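PDB 6OYC: glycosylation Associate Protein 1 from Streptococcus agalactiae serotype V, which probably takes part, within the Gap123 complex, in glycosylation and accessory Sec-dependent secretion of a surface glycoprotein, and has a GT-B-type fold. Local coordinates for residues Arg461-Ile466 / Leu491-Asp496; Leu96-Pro99 / Asp103-Tyr106; Glu11-Tyr16 / Glu181-Gly186; Glu331-Leu336 / Tyr367-Glu372. All blocks are in the same frame, centred on the assembly; numbering follows the deposited sequence.

Contact 1: residues Arg461-Ile466 / Leu491-Asp496; sequences RKNGYI and LIYSID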
# COMPACT_ATOMS: atom_id res chain seq x y z
N ARG A 461 5.95 16.41 23.06
CA ARG A 461 6.58 15.98 24.31
C ARG A 461 5.89 14.78 24.95
O ARG A 461 6.13 14.47 26.12
CB ARG A 461 6.66 17.14 25.33
CG ARG A 461 7.61 18.27 24.92
CD ARG A 461 7.48 19.47 25.87
NE ARG A 461 8.06 19.18 27.18
CZ ARG A 461 9.24 19.64 27.59
NH1 ARG A 461 9.96 20.43 26.79
NH2 ARG A 461 9.69 19.32 28.79
N LYS A 462 5.06 14.07 24.20
CA LYS A 462 4.47 12.82 24.68
C LYS A 462 4.94 11.63 23.87
O LYS A 462 5.38 10.62 24.45
CB LYS A 462 2.94 12.91 24.63
CG LYS A 462 2.32 13.87 25.63
CD LYS A 462 0.84 13.56 25.84
CE LYS A 462 0.19 14.61 26.72
NZ LYS A 462 1.00 14.85 27.96
N ASN A 463 4.87 11.72 22.54
CA ASN A 463 5.39 10.69 21.64
C ASN A 463 6.14 11.33 20.49
O ASN A 463 6.30 10.71 19.43
CB ASN A 463 4.27 9.78 21.12
CG ASN A 463 3.34 10.48 20.12
OD1 ASN A 463 3.06 11.68 20.22
ND2 ASN A 463 2.84 9.71 19.15
N GLY A 464 6.59 12.57 20.66
CA GLY A 464 7.27 13.27 19.60
C GLY A 464 7.62 14.68 20.05
O GLY A 464 7.39 15.08 21.20
N TYR A 465 8.19 15.43 19.12
CA TYR A 465 8.67 16.76 19.42
C TYR A 465 8.56 17.61 18.16
O TYR A 465 9.08 17.23 17.10
CB TYR A 465 10.12 16.72 19.92
CG TYR A 465 10.58 17.98 20.62
CD1 TYR A 465 10.92 19.13 19.90
CD2 TYR A 465 10.69 18.02 22.02
CE1 TYR A 465 11.36 20.28 20.54
CE2 TYR A 465 11.13 19.18 22.67
CZ TYR A 465 11.46 20.30 21.93
OH TYR A 465 11.89 21.44 22.57
N ILE A 466 7.86 18.73 18.27
CA ILE A 466 7.66 19.64 17.16
C ILE A 466 8.65 20.79 17.29
O ILE A 466 8.61 21.55 18.27
CB ILE A 466 6.21 20.16 17.12
CG1 ILE A 466 5.23 18.98 17.13
CG2 ILE A 466 5.98 21.01 15.89
CD1 ILE A 466 3.78 19.39 17.00
N LEU A 491 6.99 5.23 24.27
CA LEU A 491 6.62 3.83 24.15
C LEU A 491 5.34 3.53 24.93
O LEU A 491 4.42 2.87 24.42
CB LEU A 491 7.76 2.94 24.63
CG LEU A 491 7.64 1.42 24.49
CD1 LEU A 491 6.92 0.97 23.19
CD2 LEU A 491 9.04 0.84 24.57
N ILE A 492 5.26 4.02 26.16
CA ILE A 492 4.09 3.76 27.00
C ILE A 492 2.86 4.42 26.41
O ILE A 492 1.75 3.88 26.47
CB ILE A 492 4.36 4.24 28.43
CG1 ILE A 492 5.30 3.28 29.15
CG2 ILE A 492 3.06 4.45 29.19
CD1 ILE A 492 6.13 3.94 30.23
N TYR A 493 3.04 5.61 25.84
CA TYR A 493 1.91 6.29 25.21
C TYR A 493 1.39 5.48 24.03
O TYR A 493 0.18 5.34 23.85
CB TYR A 493 2.35 7.69 24.77
CG TYR A 493 1.42 8.44 23.85
CD1 TYR A 493 1.31 8.10 22.50
CD2 TYR A 493 0.68 9.52 24.31
CE1 TYR A 493 0.48 8.81 21.64
CE2 TYR A 493 -0.16 10.24 23.46
CZ TYR A 493 -0.25 9.88 22.13
OH TYR A 493 -1.09 10.57 21.27
N SER A 494 2.30 4.93 23.23
CA SER A 494 1.86 4.14 22.08
C SER A 494 1.17 2.87 22.52
O SER A 494 0.10 2.52 21.99
CB SER A 494 3.06 3.84 21.19
OG SER A 494 3.68 5.05 20.79
N ILE A 495 1.73 2.18 23.53
CA ILE A 495 1.21 0.87 23.94
C ILE A 495 -0.25 0.95 24.33
O ILE A 495 -1.04 0.06 24.01
CB ILE A 495 2.07 0.31 25.08
CG1 ILE A 495 3.38 -0.24 24.52
CG2 ILE A 495 1.33 -0.76 25.82
CD1 ILE A 495 4.43 -0.53 25.56
N ASP A 496 -0.65 2.04 25.01
CA ASP A 496 -2.02 2.17 25.45
C ASP A 496 -2.95 2.52 24.30
O ASP A 496 -4.02 1.94 24.17
CB ASP A 496 -2.13 3.20 26.59
CG ASP A 496 -1.23 2.87 27.75
OD1 ASP A 496 -0.71 3.78 28.43
OD2 ASP A 496 -1.08 1.65 28.00
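The backbones approach most closely where Asn-463, just before strand 464-466, faces Tyr-493 on helix 484-502, with their CA atoms 6.6 Å apart. Tyr-493 carries the helix side of the contact: its CG is anti to the backbone N (chi1 168°), and the ring reaches across to the loop. OD1 of Asn-463 stands over one face of that ring, while ND2 lies past the CE1 rim, 3.5 Å from CE1 of Tyr-493. CB of Asn-463 comes within 3.7 Å of CD1 of the same ring. Amide and ring planes are 31° apart. Lys-462 adds its CB, 4.1 Å from CD2 of Tyr-493, in an oblique approach, while the rest of its chain leads away. In this Rossmann-like C-terminal half, the contact sets the loop that leads into edge strand 464-466 of the six-stranded parallel sheet against helix 484-502. Polar bonding runs through that loop: Asn-463 OD1 accepts from the backbone N of Glu-459, ND2 donates to Phe-457 O, and Tyr-493 OH pairs with the Glu-459 carboxylate. The amide is thus held at both ends by the loop, and what it offers Tyr-493 is van der Waals contact.

Contact 2: residues Leu96-Pro99 / Asp103-Tyr106; sequences LNWP and DFTY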
# COMPACT_ATOMS: atom_id res chain seq x y z
N LEU A 96 10.10 -22.31 -19.70
CA LEU A 96 9.02 -22.08 -20.65
C LEU A 96 9.46 -22.44 -22.07
O LEU A 96 10.65 -22.65 -22.36
CB LEU A 96 8.57 -20.62 -20.60
CG LEU A 96 8.11 -20.20 -19.21
CD1 LEU A 96 7.73 -18.74 -19.16
CD2 LEU A 96 6.94 -21.07 -18.79
N ASN A 97 8.47 -22.51 -22.97
CA ASN A 97 8.73 -22.91 -24.35
C ASN A 97 9.23 -21.71 -25.16
O ASN A 97 8.59 -21.23 -26.09
CB ASN A 97 7.48 -23.53 -24.97
CG ASN A 97 7.23 -24.93 -24.47
OD1 ASN A 97 8.15 -25.69 -24.24
ND2 ASN A 97 5.98 -25.27 -24.26
N TRP A 98 10.43 -21.23 -24.78
CA TRP A 98 11.09 -20.17 -25.52
C TRP A 98 11.44 -20.67 -26.93
O TRP A 98 11.58 -21.87 -27.14
CB TRP A 98 12.36 -19.73 -24.78
CG TRP A 98 12.07 -19.17 -23.41
CD1 TRP A 98 12.38 -19.73 -22.20
CD2 TRP A 98 11.38 -17.94 -23.12
NE1 TRP A 98 11.94 -18.92 -21.18
CE2 TRP A 98 11.32 -17.82 -21.72
CE3 TRP A 98 10.82 -16.93 -23.92
CZ2 TRP A 98 10.72 -16.72 -21.09
CZ3 TRP A 98 10.22 -15.85 -23.30
CH2 TRP A 98 10.18 -15.75 -21.89
N PRO A 99 11.59 -19.77 -27.90
CA PRO A 99 12.21 -20.17 -29.17
C PRO A 99 13.57 -20.81 -28.89
O PRO A 99 14.29 -20.40 -27.98
CB PRO A 99 12.36 -18.85 -29.94
CG PRO A 99 11.40 -17.88 -29.26
CD PRO A 99 11.31 -18.32 -27.84
N ASP A 103 19.08 -16.72 -25.27
CA ASP A 103 20.02 -16.51 -24.17
C ASP A 103 19.42 -15.56 -23.14
O ASP A 103 18.55 -14.73 -23.46
CB ASP A 103 21.37 -15.97 -24.69
CG ASP A 103 21.22 -14.68 -25.47
OD1 ASP A 103 21.05 -13.62 -24.83
OD2 ASP A 103 21.27 -14.71 -26.72
N PHE A 104 19.87 -15.65 -21.91
CA PHE A 104 19.32 -14.85 -20.82
C PHE A 104 20.34 -13.83 -20.35
O PHE A 104 21.47 -14.19 -20.00
CB PHE A 104 18.90 -15.75 -19.65
CG PHE A 104 17.92 -16.83 -20.02
CD1 PHE A 104 16.72 -16.53 -20.64
CD2 PHE A 104 18.21 -18.16 -19.73
CE1 PHE A 104 15.81 -17.55 -20.97
CE2 PHE A 104 17.31 -19.17 -20.05
CZ PHE A 104 16.11 -18.87 -20.67
N THR A 105 19.96 -12.57 -20.33
CA THR A 105 20.78 -11.51 -19.76
C THR A 105 20.14 -11.10 -18.44
O THR A 105 19.05 -10.53 -18.43
CB THR A 105 20.90 -10.31 -20.70
OG1 THR A 105 21.45 -10.73 -21.97
CG2 THR A 105 21.79 -9.22 -20.07
N TYR A 106 20.83 -11.40 -17.33
CA TYR A 106 20.39 -11.03 -15.99
C TYR A 106 20.88 -9.61 -15.67
O TYR A 106 22.09 -9.37 -15.58
CB TYR A 106 20.90 -12.04 -14.96
CG TYR A 106 20.09 -13.32 -14.94
CD1 TYR A 106 20.01 -14.15 -16.07
CD2 TYR A 106 19.37 -13.68 -13.80
CE1 TYR A 106 19.26 -15.31 -16.06
CE2 TYR A 106 18.59 -14.85 -13.78
CZ TYR A 106 18.54 -15.65 -14.91
OH TYR A 106 17.77 -16.79 -14.89
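Trp-98 and Phe-104 form a T-shaped, edge-to-face pair at one end of the ten-stranded antiparallel sheet, where the loop entering edge strand 103-106 folds back beside it. The five-membered ring of Trp-98 and the ring of Phe-104 have centroids 5.6 Å apart and planes at 71°, with Phe-104 presenting its edge to the indole face. The backbones stay well apart, the nearest CA atoms, those of Trp-98 and Asp-103, being 9.7 Å from each other; the rings alone bridge the gap. In Phe-104, CG sits beside the backbone N, and this torsion (chi1 -56°) swings the CE1-CZ end of the ring toward the indole. The packed side is the sheet side: Trp-98 rests on Val-113, Ile-134 and Tyr-136, and Phe-104 also touches Val-113. On the indole face away from Phe-104, CB of Leu-96 lies 3.8 Å above the plane of the Trp-98 ring, toward the rim. Phe-93 joins the cluster, meeting Phe-104 edge-to-face and accepting the indole N-H at its carbonyl oxygen, which satisfies NE1. The other side is loose. Both aromatic residues remain partly exposed, Asn-97, the centre of an inverse gamma turn, is exposed, and only 66 Å² is buried between the segments. Across the pair, CE1 of Phe-104 lies 4.1 Å from NE1 of Trp-98, and CZ is equally far from CD1.

Contact 3: residues Glu11-Tyr16 / Glu181-Gly186; sequences ENRTWY and EYLREG
Arg-13 reaches across to Glu-181 and Leu-183, its loop turning inward past the exposed Glu-11 and Asn-12. With chi1 at -169° the side chain leaves on the side away from the backbone N and runs extended to NE, which carries the guanidinium over a CA separation of 10.0 Å between Arg-13 and Leu-183. NH2 forms a salt bridge with OE1 of Glu-181 at 2.8 Å, with an N-H...O angle of 149°. The acceptor lies in the guanidinium plane, yet the donor comes from above the carboxylate plane, 54° out of it. The link uses one oxygen: OE2 of Glu-181 is 4.0 Å from NH2 of Arg-13 and is bonded through a water instead. That water accepts from NE of Arg-13 at 2.8 Å and donates to OE2. Second partners tie both charges to the antiparallel sheet: Gln-168 OE1 for NH2 and Tyr-170 OH for Glu-181 OE1. Arg-13 also opens a type I beta turn that ends at Tyr-16, with Tyr-16 N bonded to Arg-13 O at 3.0 Å. The turn lies in the loop after strand 2-5, first in sequence though interior to the seven-stranded parallel sheet, whereas Glu-181 lies near the end of strand 177-182 of the antiparallel sheet; the contact therefore joins the Rossmann-like half to the inserted beta domain. Next, Trp-15 directs its indole onto helix 208-223. Tyr-16 lays its ring against one face of the guanidinium, CD1 3.2 Å from that plane, while Leu-183 CD2 lies over the opposite face at 3.5 Å.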
# COMPACT_ATOMS: atom_id res chain seq x y z
N GLU A 11 -4.92 3.12 -10.53
CA GLU A 11 -5.19 4.53 -10.77
C GLU A 11 -5.58 4.81 -12.22
O GLU A 11 -6.41 5.68 -12.49
CB GLU A 11 -3.96 5.36 -10.42
CG GLU A 11 -4.20 6.52 -9.50
CD GLU A 11 -2.92 7.23 -9.12
OE1 GLU A 11 -1.90 7.10 -9.85
OE2 GLU A 11 -2.93 7.91 -8.08
N ASN A 12 -4.94 4.13 -13.17
CA ASN A 12 -5.13 4.45 -14.58
C ASN A 12 -6.08 3.50 -15.28
O ASN A 12 -6.38 3.70 -16.46
CB ASN A 12 -3.77 4.47 -15.27
CG ASN A 12 -2.85 5.49 -14.62
OD1 ASN A 12 -3.23 6.65 -14.46
ND2 ASN A 12 -1.67 5.05 -14.20
N ARG A 13 -6.60 2.50 -14.58
CA ARG A 13 -7.49 1.50 -15.15
C ARG A 13 -8.16 0.81 -13.97
O ARG A 13 -7.67 -0.20 -13.46
CB ARG A 13 -6.69 0.53 -16.04
CG ARG A 13 -7.50 -0.40 -16.93
CD ARG A 13 -6.59 -1.40 -17.65
NE ARG A 13 -7.30 -2.62 -18.04
CZ ARG A 13 -6.73 -3.68 -18.62
NH1 ARG A 13 -5.43 -3.67 -18.87
NH2 ARG A 13 -7.46 -4.77 -18.91
N THR A 14 -9.29 1.38 -13.53
CA THR A 14 -9.82 1.13 -12.19
C THR A 14 -9.86 -0.35 -11.84
O THR A 14 -9.40 -0.76 -10.77
CB THR A 14 -11.24 1.71 -12.07
OG1 THR A 14 -11.18 3.12 -12.25
CG2 THR A 14 -11.86 1.42 -10.68
N TRP A 15 -10.43 -1.17 -12.72
CA TRP A 15 -10.77 -2.54 -12.36
C TRP A 15 -9.64 -3.51 -12.61
O TRP A 15 -9.85 -4.73 -12.52
CB TRP A 15 -12.06 -2.96 -13.10
CG TRP A 15 -13.13 -1.89 -12.95
CD1 TRP A 15 -13.53 -0.98 -13.90
CD2 TRP A 15 -13.89 -1.58 -11.77
NE1 TRP A 15 -14.49 -0.14 -13.38
CE2 TRP A 15 -14.72 -0.49 -12.08
CE3 TRP A 15 -13.94 -2.13 -10.48
CZ2 TRP A 15 -15.60 0.08 -11.15
CZ3 TRP A 15 -14.82 -1.57 -9.55
CH2 TRP A 15 -15.63 -0.48 -9.89
N TYR A 16 -8.44 -3.01 -12.91
CA TYR A 16 -7.30 -3.81 -13.30
C TYR A 16 -6.39 -4.10 -12.09
O TYR A 16 -6.68 -3.72 -10.96
CB TYR A 16 -6.53 -3.11 -14.43
CG TYR A 16 -5.53 -3.98 -15.17
CD1 TYR A 16 -5.94 -5.15 -15.81
CD2 TYR A 16 -4.18 -3.66 -15.21
CE1 TYR A 16 -5.04 -5.97 -16.48
CE2 TYR A 16 -3.27 -4.46 -15.89
CZ TYR A 16 -3.72 -5.61 -16.52
OH TYR A 16 -2.85 -6.42 -17.18
N GLU A 181 -11.54 -8.26 -23.15
CA GLU A 181 -11.82 -6.87 -22.81
C GLU A 181 -11.00 -5.99 -23.74
O GLU A 181 -9.77 -6.06 -23.72
CB GLU A 181 -11.45 -6.56 -21.35
CG GLU A 181 -11.64 -5.08 -20.96
CD GLU A 181 -10.99 -4.70 -19.62
OE1 GLU A 181 -10.16 -5.46 -19.05
OE2 GLU A 181 -11.32 -3.61 -19.12
N TYR A 182 -11.68 -5.18 -24.55
CA TYR A 182 -11.00 -4.29 -25.48
C TYR A 182 -10.47 -3.05 -24.75
O TYR A 182 -11.02 -2.63 -23.73
CB TYR A 182 -11.95 -3.90 -26.63
CG TYR A 182 -12.07 -5.02 -27.66
CD1 TYR A 182 -12.92 -6.10 -27.43
CD2 TYR A 182 -11.31 -5.01 -28.82
CE1 TYR A 182 -13.03 -7.14 -28.36
CE2 TYR A 182 -11.40 -6.04 -29.75
CZ TYR A 182 -12.26 -7.11 -29.51
OH TYR A 182 -12.36 -8.14 -30.42
N LEU A 183 -9.38 -2.48 -25.30
CA LEU A 183 -8.58 -1.46 -24.62
C LEU A 183 -8.27 -0.26 -25.51
O LEU A 183 -7.32 0.47 -25.24
CB LEU A 183 -7.25 -2.07 -24.13
CG LEU A 183 -7.33 -3.27 -23.17
CD1 LEU A 183 -5.94 -3.83 -22.89
CD2 LEU A 183 -8.08 -2.90 -21.87
N ARG A 184 -9.04 -0.03 -26.56
CA ARG A 184 -8.77 1.08 -27.46
C ARG A 184 -9.59 2.30 -27.07
O ARG A 184 -10.56 2.21 -26.33
CB ARG A 184 -9.08 0.69 -28.89
CG ARG A 184 -8.12 -0.34 -29.43
CD ARG A 184 -8.81 -1.28 -30.37
NE ARG A 184 -7.87 -2.11 -31.12
CZ ARG A 184 -8.21 -3.26 -31.70
NH1 ARG A 184 -9.47 -3.68 -31.61
NH2 ARG A 184 -7.30 -3.97 -32.35
N GLU A 185 -9.18 3.45 -27.59
CA GLU A 185 -9.99 4.65 -27.43
C GLU A 185 -11.37 4.41 -28.04
O GLU A 185 -11.50 3.95 -29.18
CB GLU A 185 -9.31 5.84 -28.09
CG GLU A 185 -10.20 7.09 -28.17
CD GLU A 185 -9.99 8.03 -26.99
OE1 GLU A 185 -10.99 8.59 -26.47
OE2 GLU A 185 -8.82 8.23 -26.58
N GLY A 186 -12.41 4.71 -27.26
CA GLY A 186 -13.77 4.52 -27.72
C GLY A 186 -14.27 3.09 -27.72
O GLY A 186 -15.42 2.85 -28.13
O HOH W 1 -9.92 -3.13 -17.05

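Contact 4: residues Glu331-Leu336 / Tyr367-Glu372; sequences ELQKSL and YDYLKE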
# COMPACT_ATOMS: atom_id res chain seq x y z
N GLU A 331 17.68 23.19 3.34
CA GLU A 331 17.17 22.50 4.52
C GLU A 331 18.02 21.29 4.86
O GLU A 331 18.18 20.95 6.04
CB GLU A 331 15.71 22.10 4.31
CG GLU A 331 14.77 23.27 4.38
CD GLU A 331 13.42 22.99 3.74
OE1 GLU A 331 13.26 21.96 3.04
OE2 GLU A 331 12.51 23.82 3.95
N LEU A 332 18.58 20.61 3.86
CA LEU A 332 19.51 19.54 4.16
C LEU A 332 20.77 20.10 4.79
O LEU A 332 21.28 19.54 5.78
CB LEU A 332 19.84 18.75 2.89
CG LEU A 332 18.63 18.00 2.34
CD1 LEU A 332 18.91 17.31 1.01
CD2 LEU A 332 18.09 17.02 3.37
N GLN A 333 21.25 21.22 4.26
CA GLN A 333 22.41 21.87 4.85
C GLN A 333 22.17 22.20 6.31
O GLN A 333 22.92 21.76 7.19
CB GLN A 333 22.75 23.13 4.05
CG GLN A 333 23.67 22.90 2.88
CD GLN A 333 24.61 24.08 2.64
OE1 GLN A 333 24.62 25.03 3.43
NE2 GLN A 333 25.39 24.02 1.56
N LYS A 334 21.10 22.94 6.60
CA LYS A 334 20.82 23.30 7.99
C LYS A 334 20.70 22.05 8.86
O LYS A 334 21.10 22.07 10.03
CB LYS A 334 19.53 24.13 8.08
CG LYS A 334 19.71 25.62 7.79
CD LYS A 334 18.59 26.15 6.89
CE LYS A 334 18.09 27.52 7.34
NZ LYS A 334 19.17 28.55 7.39
N SER A 335 20.17 20.96 8.29
CA SER A 335 19.99 19.74 9.07
C SER A 335 21.33 19.08 9.38
O SER A 335 21.57 18.67 10.52
CB SER A 335 19.08 18.77 8.32
OG SER A 335 17.77 19.30 8.19
N LEU A 336 22.21 18.95 8.37
CA LEU A 336 23.52 18.37 8.60
C LEU A 336 24.28 19.10 9.70
O LEU A 336 24.97 18.48 10.51
CB LEU A 336 24.35 18.40 7.32
CG LEU A 336 23.89 17.46 6.21
CD1 LEU A 336 24.89 17.57 5.08
CD2 LEU A 336 23.79 16.03 6.74
N TYR A 367 21.21 11.79 -3.20
CA TYR A 367 22.36 11.11 -2.60
C TYR A 367 23.66 11.82 -2.94
O TYR A 367 24.51 12.02 -2.08
CB TYR A 367 22.41 9.65 -3.06
CG TYR A 367 23.65 8.95 -2.57
CD1 TYR A 367 23.73 8.48 -1.26
CD2 TYR A 367 24.76 8.81 -3.39
CE1 TYR A 367 24.88 7.87 -0.79
CE2 TYR A 367 25.91 8.20 -2.93
CZ TYR A 367 25.97 7.73 -1.63
OH TYR A 367 27.12 7.12 -1.18
N ASP A 368 23.82 12.21 -4.22
CA ASP A 368 25.01 12.96 -4.64
C ASP A 368 25.15 14.24 -3.85
O ASP A 368 26.25 14.59 -3.41
CB ASP A 368 24.94 13.28 -6.13
CG ASP A 368 25.22 12.08 -7.01
OD1 ASP A 368 25.80 11.11 -6.51
OD2 ASP A 368 24.88 12.13 -8.20
N TYR A 369 24.05 14.97 -3.66
CA TYR A 369 24.15 16.20 -2.88
C TYR A 369 24.50 15.90 -1.43
O TYR A 369 25.36 16.58 -0.85
CB TYR A 369 22.85 17.01 -2.98
CG TYR A 369 22.97 18.29 -2.21
CD1 TYR A 369 23.52 19.43 -2.79
CD2 TYR A 369 22.56 18.36 -0.89
CE1 TYR A 369 23.64 20.61 -2.06
CE2 TYR A 369 22.68 19.51 -0.17
CZ TYR A 369 23.22 20.64 -0.74
OH TYR A 369 23.31 21.77 0.02
N LEU A 370 23.86 14.90 -0.82
CA LEU A 370 24.17 14.57 0.57
C LEU A 370 25.64 14.19 0.73
O LEU A 370 26.28 14.59 1.70
CB LEU A 370 23.27 13.45 1.06
CG LEU A 370 21.90 13.84 1.58
CD1 LEU A 370 21.19 12.59 2.06
CD2 LEU A 370 22.04 14.85 2.69
N LYS A 371 26.18 13.42 -0.22
CA LYS A 371 27.59 13.05 -0.14
C LYS A 371 28.48 14.29 -0.17
O LYS A 371 29.42 14.40 0.62
CB LYS A 371 27.95 12.08 -1.27
CG LYS A 371 29.15 11.18 -0.95
CD LYS A 371 29.58 10.32 -2.16
CE LYS A 371 31.01 9.78 -1.99
NZ LYS A 371 31.84 9.84 -3.24
N GLU A 372 28.20 15.23 -1.07
CA GLU A 372 29.05 16.42 -1.18
C GLU A 372 28.91 17.31 0.05
O GLU A 372 29.91 17.84 0.55
CB GLU A 372 28.71 17.21 -2.44
CG GLU A 372 29.49 16.80 -3.68
CD GLU A 372 31.00 16.83 -3.46
OE1 GLU A 372 31.48 17.64 -2.63
OE2 GLU A 372 31.69 16.03 -4.12
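Tyr-369 spans the groove between helices 329-344 and 360-375, holding its ring against Leu-332 and Gln-333. Its first torsion, close to 180°, extends the ring from the backbone so that the hydroxyl gets across to the other helix. There the side chain of Gln-333 crosses that of Tyr-369 at about a right angle, although the amide and ring planes differ by just 21°. CG of Gln-333 comes up to OH of Tyr-369 at 3.1 Å, at the edge and near the ring plane, and NE2 makes a weak hydrogen bond to the same OH, 3.4 Å long and bent. Closer to the helix axes, CB of Leu-332 approaches CE2 of Tyr-369 obliquely at 4.2 Å. The two segments run in roughly the same direction, crossing at -40° with their axes 10.9 Å apart at closest approach. They belong to successive helices of a Rossmann-like alpha/beta unit, joined through strand 349-354 of the six-stranded parallel sheet. On the sheet side the contact is between leucines: CD1 of Leu-332 and CD2 of Leu-370 stand 4.3 Å apart, and both Leu-336 and Leu-370 pack on Phe-353 of that strand. Tyr-369 also stacks on the ring of His-329, at the start of the first helix. Away from the interface, Ser-335 OG bonds back to Glu-331 O at 2.7 Å, sharing that acceptor with Ser-335 N, which reaches it from the opposite face of the carbonyl plane.

Overall arrangement
Contacts 1 and 4 both belong to the six-stranded parallel sheet and its helices, yet their nearest atoms are about 13 Å apart and they use different surfaces: contact 4 packs two helices through buried leucines and a tyrosine with a weak amide bond, contact 1 sets an asparagine amide on a tyrosine ring. Contacts 2 and 3 both reach the antiparallel sheet, with centres about 30 Å apart, and contact 2 is nested in the chain loop closed by contact 3. Contact 2 is a surface aromatic pair near one edge of that sheet. Contact 3, partly buried like contacts 1 and 4, alone carries a salt bridge and joins a loop of the parallel-sheet domain to the antiparallel sheet.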